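Local coordinates for cutm, flavoprotein of carbon monoxide dehydrogenase (Hydrogenophaga pseudoflava, PDB 1FFV) that probably passes electrons, as the FAD-bearing subunit of carbon monoxide dehydrogenase, between the enzyme's iron-sulfur clusters and an external electron acceptor, at residues L30-H35 against R109-G114; I72-V77 against E165-I170. All blocks are in the same frame, centred on the assembly; numbering follows the deposited sequence.

Contact 1 of 2, residues L30-H35 against R109-G114. With FAD (flavin-adenine dinucleotide), chain J.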
loop_
_atom_site.group_PDB
_atom_site.type_symbol
_atom_site.label_atom_id
_atom_site.label_comp_id
_atom_site.label_asym_id
_atom_site.label_seq_id
_atom_site.Cartn_x
_atom_site.Cartn_y
_atom_site.Cartn_z
ATOM N N LEU C 30 44.189 10.454 9.406
ATOM C CA LEU C 30 43.657 10.386 10.766
ATOM C C LEU C 30 42.232 10.926 10.795
ATOM O O LEU C 30 41.946 11.980 10.215
ATOM C CB LEU C 30 44.533 11.202 11.718
ATOM C CG LEU C 30 45.972 10.728 11.923
ATOM C CD1 LEU C 30 46.753 11.744 12.738
ATOM C CD2 LEU C 30 45.964 9.376 12.616
ATOM N N LEU C 31 41.333 10.189 11.437
ATOM C CA LEU C 31 39.941 10.602 11.547
ATOM C C LEU C 31 39.701 11.069 12.980
ATOM O O LEU C 31 39.810 10.275 13.923
ATOM C CB LEU C 31 39.009 9.418 11.265
ATOM C CG LEU C 31 37.588 9.616 10.715
ATOM C CD1 LEU C 31 36.744 8.396 11.073
ATOM C CD2 LEU C 31 36.933 10.874 11.253
ATOM N N ALA C 32 39.411 12.357 13.152
ATOM C CA ALA C 32 39.125 12.887 14.484
ATOM C C ALA C 32 37.610 13.106 14.548
ATOM O O ALA C 32 36.846 12.154 14.368
ATOM C CB ALA C 32 39.890 14.180 14.721
ATOM N N GLY C 33 37.168 14.343 14.758
ATOM C CA GLY C 33 35.741 14.624 14.807
ATOM C C GLY C 33 35.061 14.392 13.464
ATOM O O GLY C 33 33.834 14.321 13.382
ATOM N N GLY C 34 35.869 14.301 12.406
ATOM C CA GLY C 34 35.355 14.062 11.067
ATOM C C GLY C 34 34.522 15.169 10.446
ATOM O O GLY C 34 34.040 15.017 9.322
ATOM N N HIS C 35 34.386 16.298 11.134
ATOM C CA HIS C 35 33.571 17.378 10.596
ATOM C C HIS C 35 34.193 18.305 9.552
ATOM O O HIS C 35 33.610 19.319 9.169
ATOM C CB HIS C 35 32.843 18.125 11.717
ATOM C CG HIS C 35 31.603 17.423 12.174
ATOM N ND1 HIS C 35 31.626 16.157 12.719
ATOM C CD2 HIS C 35 30.297 17.777 12.098
ATOM C CE1 HIS C 35 30.388 15.759 12.954
ATOM N NE2 HIS C 35 29.562 16.723 12.587
ATOM N N ARG C 109 31.372 16.963 18.136
ATOM C CA ARG C 109 32.290 16.057 17.444
ATOM C C ARG C 109 33.611 16.732 17.057
ATOM O O ARG C 109 34.685 16.165 17.243
ATOM C CB ARG C 109 31.626 15.476 16.193
ATOM C CG ARG C 109 30.390 14.608 16.458
ATOM C CD ARG C 109 30.699 13.361 17.286
ATOM N NE ARG C 109 31.748 12.542 16.673
ATOM C CZ ARG C 109 32.384 11.537 17.276
ATOM N NH1 ARG C 109 32.085 11.199 18.526
ATOM N NH2 ARG C 109 33.351 10.894 16.637
ATOM N N GLY C 110 33.519 17.944 16.520
ATOM C CA GLY C 110 34.709 18.669 16.129
ATOM C C GLY C 110 35.617 18.872 17.321
ATOM O O GLY C 110 35.158 19.248 18.413
ATOM N N THR C 111 36.906 18.609 17.115
ATOM C CA THR C 111 37.900 18.754 18.175
ATOM C C THR C 111 38.823 19.947 17.949
ATOM O O THR C 111 39.032 20.377 16.815
ATOM C CB THR C 111 38.769 17.489 18.314
ATOM O OG1 THR C 111 39.582 17.338 17.148
ATOM C CG2 THR C 111 37.896 16.251 18.468
ATOM N N ILE C 112 39.361 20.482 19.042
ATOM C CA ILE C 112 40.282 21.609 18.970
ATOM C C ILE C 112 41.510 21.189 18.150
ATOM O O ILE C 112 41.999 21.955 17.314
ATOM C CB ILE C 112 40.702 22.080 20.384
ATOM C CG1 ILE C 112 41.793 23.161 20.285
ATOM C CG2 ILE C 112 41.153 20.892 21.227
ATOM C CD1 ILE C 112 42.077 23.878 21.605
ATOM N N GLY C 113 41.973 19.960 18.379
ATOM C CA GLY C 113 43.113 19.430 17.648
ATOM C C GLY C 113 42.863 19.300 16.149
ATOM O O GLY C 113 43.759 19.576 15.348
ATOM N N GLY C 114 41.658 18.878 15.767
ATOM C CA GLY C 114 41.327 18.754 14.357
ATOM C C GLY C 114 41.175 20.116 13.697
ATOM O O GLY C 114 41.547 20.319 12.535
HETATM P PA FAD J . 38.658 16.063 11.137
HETATM O O1A FAD J . 39.113 14.671 11.299
HETATM O O2A FAD J . 37.548 16.320 10.403
HETATM O O5B FAD J . 39.829 16.710 10.475
HETATM C C5B FAD J . 41.112 16.648 11.064
HETATM C C4B FAD J . 42.136 16.978 9.986
HETATM O O4B FAD J . 43.375 17.138 10.742
HETATM C C3B FAD J . 42.512 15.859 9.052
HETATM O O3B FAD J . 43.348 16.196 8.005
HETATM C C2B FAD J . 43.047 14.873 10.068
HETATM O O2B FAD J . 43.715 13.833 9.439
HETATM C C1B FAD J . 43.938 15.754 10.887
HETATM N N9A FAD J . 43.909 15.555 12.325
HETATM C C8A FAD J . 42.811 15.548 13.148
HETATM N N7A FAD J . 43.126 15.345 14.425
HETATM C C5A FAD J . 44.490 15.207 14.427
HETATM C C6A FAD J . 45.437 14.980 15.510
HETATM N N6A FAD J . 45.105 14.844 16.765
HETATM N N1A FAD J . 46.738 14.903 15.110
HETATM C C2A FAD J . 47.126 15.040 13.822
HETATM N N3A FAD J . 46.336 15.254 12.773
HETATM C C4A FAD J . 45.019 15.339 13.124
HETATM N N1 FAD J . 35.478 25.485 12.313
HETATM C C2 FAD J . 35.779 26.690 12.773
HETATM O O2 FAD J . 36.840 26.921 13.250
HETATM N N3 FAD J . 34.869 27.774 12.728
HETATM C C4 FAD J . 33.615 27.632 12.200
HETATM O O4 FAD J . 32.862 28.585 12.183
HETATM C C4X FAD J . 33.269 26.318 11.685
HETATM N N5 FAD J . 32.058 26.120 11.155
HETATM C C5X FAD J . 31.780 24.874 10.688
HETATM C C6 FAD J . 30.512 24.682 10.136
HETATM C C7 FAD J . 30.130 23.477 9.641
HETATM C C7M FAD J . 28.754 23.303 9.046
HETATM C C8 FAD J . 31.035 22.359 9.681
HETATM C C8M FAD J . 30.637 21.008 9.134
HETATM C C9 FAD J . 32.313 22.530 10.236
HETATM C C9A FAD J . 32.681 23.773 10.736
HETATM N N10 FAD J . 33.963 24.017 11.309
HETATM C C10 FAD J . 34.261 25.246 11.773
HETATM C "C1'" FAD J . 34.942 22.885 11.409
HETATM C "C2'" FAD J . 35.187 22.013 12.728
HETATM O "O2'" FAD J . 35.267 23.247 13.390
HETATM C "C3'" FAD J . 36.231 21.333 11.864
HETATM O "O3'" FAD J . 35.278 20.425 12.462
HETATM C "C4'" FAD J . 37.209 20.344 12.460
HETATM O "O4'" FAD J . 37.856 21.396 11.673
HETATM C "C5'" FAD J . 38.246 19.506 11.703
HETATM O "O5'" FAD J . 38.219 19.016 13.237
HETATM P P FAD J . 37.785 17.563 13.441
HETATM O O1P FAD J . 37.993 17.324 14.954
HETATM O O2P FAD J . 36.491 17.299 13.025
HETATM O O3P FAD J . 38.647 16.721 12.595
HETATM O O HOH W 1 34.153 11.126 13.974
HETATM O O HOH W 2 31.451 12.347 13.826
#

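Contact 2 of 2, residues I72-V77 against E165-I170. With FAD (flavin-adenine dinucleotide), chain J.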
loop_
_atom_site.group_PDB
_atom_site.type_symbol
_atom_site.label_atom_id
_atom_site.label_comp_id
_atom_site.label_asym_id
_atom_site.label_seq_id
_atom_site.Cartn_x
_atom_site.Cartn_y
_atom_site.Cartn_z
ATOM N N ILE C 72 45.342 20.519 27.214
ATOM C CA ILE C 72 44.103 20.131 26.562
ATOM C C ILE C 72 44.332 18.995 25.560
ATOM O O ILE C 72 45.108 19.142 24.609
ATOM C CB ILE C 72 43.481 21.337 25.815
ATOM C CG1 ILE C 72 43.251 22.502 26.786
ATOM C CG2 ILE C 72 42.173 20.932 25.172
ATOM C CD1 ILE C 72 42.813 23.797 26.119
ATOM N N GLY C 73 43.650 17.869 25.779
ATOM C CA GLY C 73 43.779 16.736 24.875
ATOM C C GLY C 73 43.353 17.116 23.466
ATOM O O GLY C 73 42.330 17.778 23.282
ATOM N N ALA C 74 44.132 16.705 22.470
ATOM C CA ALA C 74 43.824 17.026 21.076
ATOM C C ALA C 74 42.399 16.649 20.682
ATOM O O ALA C 74 41.784 17.324 19.853
ATOM C CB ALA C 74 44.818 16.349 20.145
ATOM N N MET C 75 41.878 15.578 21.280
ATOM C CA MET C 75 40.533 15.107 20.980
ATOM C C MET C 75 39.414 15.748 21.803
ATOM O O MET C 75 38.270 15.274 21.788
ATOM C CB MET C 75 40.468 13.582 21.063
ATOM C CG MET C 75 41.139 12.876 19.892
ATOM S SD MET C 75 40.442 13.375 18.298
ATOM C CE MET C 75 39.050 12.340 18.213
ATOM N N THR C 76 39.744 16.815 22.528
ATOM C CA THR C 76 38.736 17.522 23.302
ATOM C C THR C 76 37.752 18.119 22.301
ATOM O O THR C 76 38.135 18.788 21.346
ATOM C CB THR C 76 39.329 18.678 24.138
ATOM O OG1 THR C 76 40.245 18.151 25.103
ATOM C CG2 THR C 76 38.224 19.444 24.860
ATOM N N VAL C 77 36.480 17.854 22.533
ATOM C CA VAL C 77 35.408 18.337 21.683
ATOM C C VAL C 77 35.111 19.821 21.992
ATOM O O VAL C 77 35.268 20.262 23.138
ATOM C CB VAL C 77 34.194 17.384 21.875
ATOM C CG1 VAL C 77 32.921 18.132 22.191
ATOM C CG2 VAL C 77 34.062 16.472 20.669
ATOM N N GLU C 165 52.847 11.804 12.145
ATOM C CA GLU C 165 52.670 12.314 13.502
ATOM C C GLU C 165 51.207 12.456 13.901
ATOM O O GLU C 165 50.323 12.562 13.051
ATOM C CB GLU C 165 53.357 13.667 13.673
ATOM C CG GLU C 165 54.864 13.631 13.693
ATOM C CD GLU C 165 55.449 15.018 13.791
ATOM O OE1 GLU C 165 55.035 15.887 13.001
ATOM O OE2 GLU C 165 56.310 15.252 14.660
ATOM N N VAL C 166 50.975 12.472 15.211
ATOM C CA VAL C 166 49.649 12.624 15.785
ATOM C C VAL C 166 49.745 13.732 16.836
ATOM O O VAL C 166 50.603 13.663 17.724
ATOM C CB VAL C 166 49.199 11.318 16.491
ATOM C CG1 VAL C 166 47.851 11.512 17.183
ATOM C CG2 VAL C 166 49.123 10.181 15.495
ATOM N N MET C 167 48.926 14.776 16.710
ATOM C CA MET C 167 48.946 15.837 17.714
ATOM C C MET C 167 48.285 15.246 18.940
ATOM O O MET C 167 47.147 14.800 18.873
ATOM C CB MET C 167 48.182 17.093 17.280
ATOM C CG MET C 167 48.329 18.243 18.297
ATOM S SD MET C 167 47.452 19.771 17.904
ATOM C CE MET C 167 48.389 20.371 16.507
ATOM N N VAL C 168 49.024 15.215 20.046
ATOM C CA VAL C 168 48.538 14.649 21.301
ATOM C C VAL C 168 47.777 15.625 22.203
ATOM O O VAL C 168 46.680 15.316 22.681
ATOM C CB VAL C 168 49.709 13.997 22.087
ATOM C CG1 VAL C 168 49.279 13.620 23.503
ATOM C CG2 VAL C 168 50.200 12.767 21.341
ATOM N N GLU C 169 48.342 16.809 22.412
ATOM C CA GLU C 169 47.710 17.789 23.284
ATOM C C GLU C 169 48.096 19.225 22.959
ATOM O O GLU C 169 49.104 19.485 22.293
ATOM C CB GLU C 169 48.070 17.479 24.741
ATOM C CG GLU C 169 49.572 17.349 24.973
ATOM C CD GLU C 169 49.938 16.822 26.355
ATOM O OE1 GLU C 169 50.797 17.447 27.017
ATOM O OE2 GLU C 169 49.398 15.768 26.766
ATOM N N ILE C 170 47.271 20.154 23.425
ATOM C CA ILE C 170 47.505 21.571 23.225
ATOM C C ILE C 170 47.823 22.175 24.593
ATOM O O ILE C 170 47.003 22.142 25.516
ATOM C CB ILE C 170 46.274 22.277 22.573
ATOM C CG1 ILE C 170 46.103 21.828 21.111
ATOM C CG2 ILE C 170 46.441 23.790 22.624
ATOM C CD1 ILE C 170 45.412 20.498 20.930
HETATM P PA FAD J . 38.658 16.063 11.137
HETATM O O1A FAD J . 39.113 14.671 11.299
HETATM O O2A FAD J . 37.548 16.320 10.403
HETATM O O5B FAD J . 39.829 16.710 10.475
HETATM C C5B FAD J . 41.112 16.648 11.064
HETATM C C4B FAD J . 42.136 16.978 9.986
HETATM O O4B FAD J . 43.375 17.138 10.742
HETATM C C3B FAD J . 42.512 15.859 9.052
HETATM O O3B FAD J . 43.348 16.196 8.005
HETATM C C2B FAD J . 43.047 14.873 10.068
HETATM O O2B FAD J . 43.715 13.833 9.439
HETATM C C1B FAD J . 43.938 15.754 10.887
HETATM N N9A FAD J . 43.909 15.555 12.325
HETATM C C8A FAD J . 42.811 15.548 13.148
HETATM N N7A FAD J . 43.126 15.345 14.425
HETATM C C5A FAD J . 44.490 15.207 14.427
HETATM C C6A FAD J . 45.437 14.980 15.510
HETATM N N6A FAD J . 45.105 14.844 16.765
HETATM N N1A FAD J . 46.738 14.903 15.110
HETATM C C2A FAD J . 47.126 15.040 13.822
HETATM N N3A FAD J . 46.336 15.254 12.773
HETATM C C4A FAD J . 45.019 15.339 13.124
HETATM N N1 FAD J . 35.478 25.485 12.313
HETATM C C2 FAD J . 35.779 26.690 12.773
HETATM O O2 FAD J . 36.840 26.921 13.250
HETATM N N3 FAD J . 34.869 27.774 12.728
HETATM C C4 FAD J . 33.615 27.632 12.200
HETATM O O4 FAD J . 32.862 28.585 12.183
HETATM C C4X FAD J . 33.269 26.318 11.685
HETATM N N5 FAD J . 32.058 26.120 11.155
HETATM C C5X FAD J . 31.780 24.874 10.688
HETATM C C6 FAD J . 30.512 24.682 10.136
HETATM C C7 FAD J . 30.130 23.477 9.641
HETATM C C7M FAD J . 28.754 23.303 9.046
HETATM C C8 FAD J . 31.035 22.359 9.681
HETATM C C8M FAD J . 30.637 21.008 9.134
HETATM C C9 FAD J . 32.313 22.530 10.236
HETATM C C9A FAD J . 32.681 23.773 10.736
HETATM N N10 FAD J . 33.963 24.017 11.309
HETATM C C10 FAD J . 34.261 25.246 11.773
HETATM C "C1'" FAD J . 34.942 22.885 11.409
HETATM C "C2'" FAD J . 35.187 22.013 12.728
HETATM O "O2'" FAD J . 35.267 23.247 13.390
HETATM C "C3'" FAD J . 36.231 21.333 11.864
HETATM O "O3'" FAD J . 35.278 20.425 12.462
HETATM C "C4'" FAD J . 37.209 20.344 12.460
HETATM O "O4'" FAD J . 37.856 21.396 11.673
HETATM C "C5'" FAD J . 38.246 19.506 11.703
HETATM O "O5'" FAD J . 38.219 19.016 13.237
HETATM P P FAD J . 37.785 17.563 13.441
HETATM O O1P FAD J . 37.993 17.324 14.954
HETATM O O2P FAD J . 36.491 17.299 13.025
HETATM O O3P FAD J . 38.647 16.721 12.595
#

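Contact 1 of 2, residues L30-H35 against R109-G114
Gly-33 and Arg-109 meet backbone to backbone, with Gly-33 CA only 3.1 Å from Arg-109 O in a CA-H...O contact. The fit is so tight that any CB on Gly-33 would collide with that carbonyl. Beside it, the side chains of His-35 and Arg-109 cross at about a right angle, with CE1 of the ring 3.5 Å from Arg-109 CB. His-35 ND1 bonds back to Gly-33 O (2.9 Å, 169°), with the acceptor in the ring plane. With an alanine here the donor to Gly-33 O is gone; that carbonyl would probably be left to its water, and a gap would open beside Arg-109 CB.

The guanidinium end is looser. No direct hydrogen bond joins the segments there; instead one water links Arg-109 NH2 to Ala-32 O and a second links Arg-109 NE to Gly-33 O.

On the FAD side, both segments grip the pyrophosphate. Thr-111 OG1 stands between its backbone N and carbonyl carbon (chi1 67°), where it donates to FAD O1P and, as N-cap, accepts from Gly-114 N. Main-chain N-H groups of Ala-32, Gly-33 (weakly), His-35 and Thr-111 supply further bonds, and the helix start would probably help offset the phosphate charge.

Contact 2 of 2, residues I72-V77 against E165-I170
Ile-72 and Ile-170 form an antiparallel hydrogen-bonded pair where strands 69-73 and 166-173 adjoin in the five-stranded sheet of the FAD-binding domain. Ile-170 N reaches Ile-72 O at 2.7 Å and nearly straight (170°), in the carbonyl plane, and Ile-72 N answers to Ile-170 O. The two isoleucines rise on the same face of the sheet, with helix 112-117 over them: Ile-112 meets Ile-72 and Ile-116 meets Ile-170.

The strand pairing ends at Gly-73, which faces Glu-169 as the non-hydrogen-bonded pair. Here the first strand gives way to a type I turn, whose opening carbonyl is held by both N and OG1 of Thr-76. Ala-74 N still reaches across to Val-168 O (2.9 Å), lying well above that carbonyl plane. The methyl of Ala-74 is the bump, and its hollow is the backbone of 167-168: CB sits 3.1 Å from Met-167 O. The Ile-170 side chain closes another side of the pocket, its CG1-CD1 arm bending back (chi2 81°) to bring CD1 3.8 Å from Ala-74 CA. Glu-169 lays its CB 3.4 Å from Ile-72 O, while its carboxylate turns away to a salt bridge with Arg-171.

Val-168 points away from 72-77 and its side chain packs on Val-14 of helix 14-24; its backbone leaves the extended form (psi -48°). Just before that kink, Met-167 presents its main chain to the adenine of FAD, reading it much as a base-pairing partner would. Met-167 N donates to N1A at 2.7 Å, and N6A donates to Met-167 O at 2.9 Å, the same carbonyl oxygen that the Ala-74 methyl presses against.

In the fold
From the N terminus, 30-35 takes in the end of strand 28-31 of the small parallel sheet; after helix 37-42 and strand 50-53 the chain enters the antiparallel sheet, whose strand 69-73 runs into 72-77. When it reaches 109-114, contact 1 closes a loop that brings the entry of helix 112-117 back to the end of strand 28-31. Contact 2 opens within this loop but closes beyond it, at 165-170, so the two loops cross. They also meet directly: Gly-113 N lies 3.0 Å from Ala-74 O, a probable hydrogen bond. The helix start is thus tied to both sheets, with the pyrophosphate of FAD held at contact 1 and its adenine at contact 2.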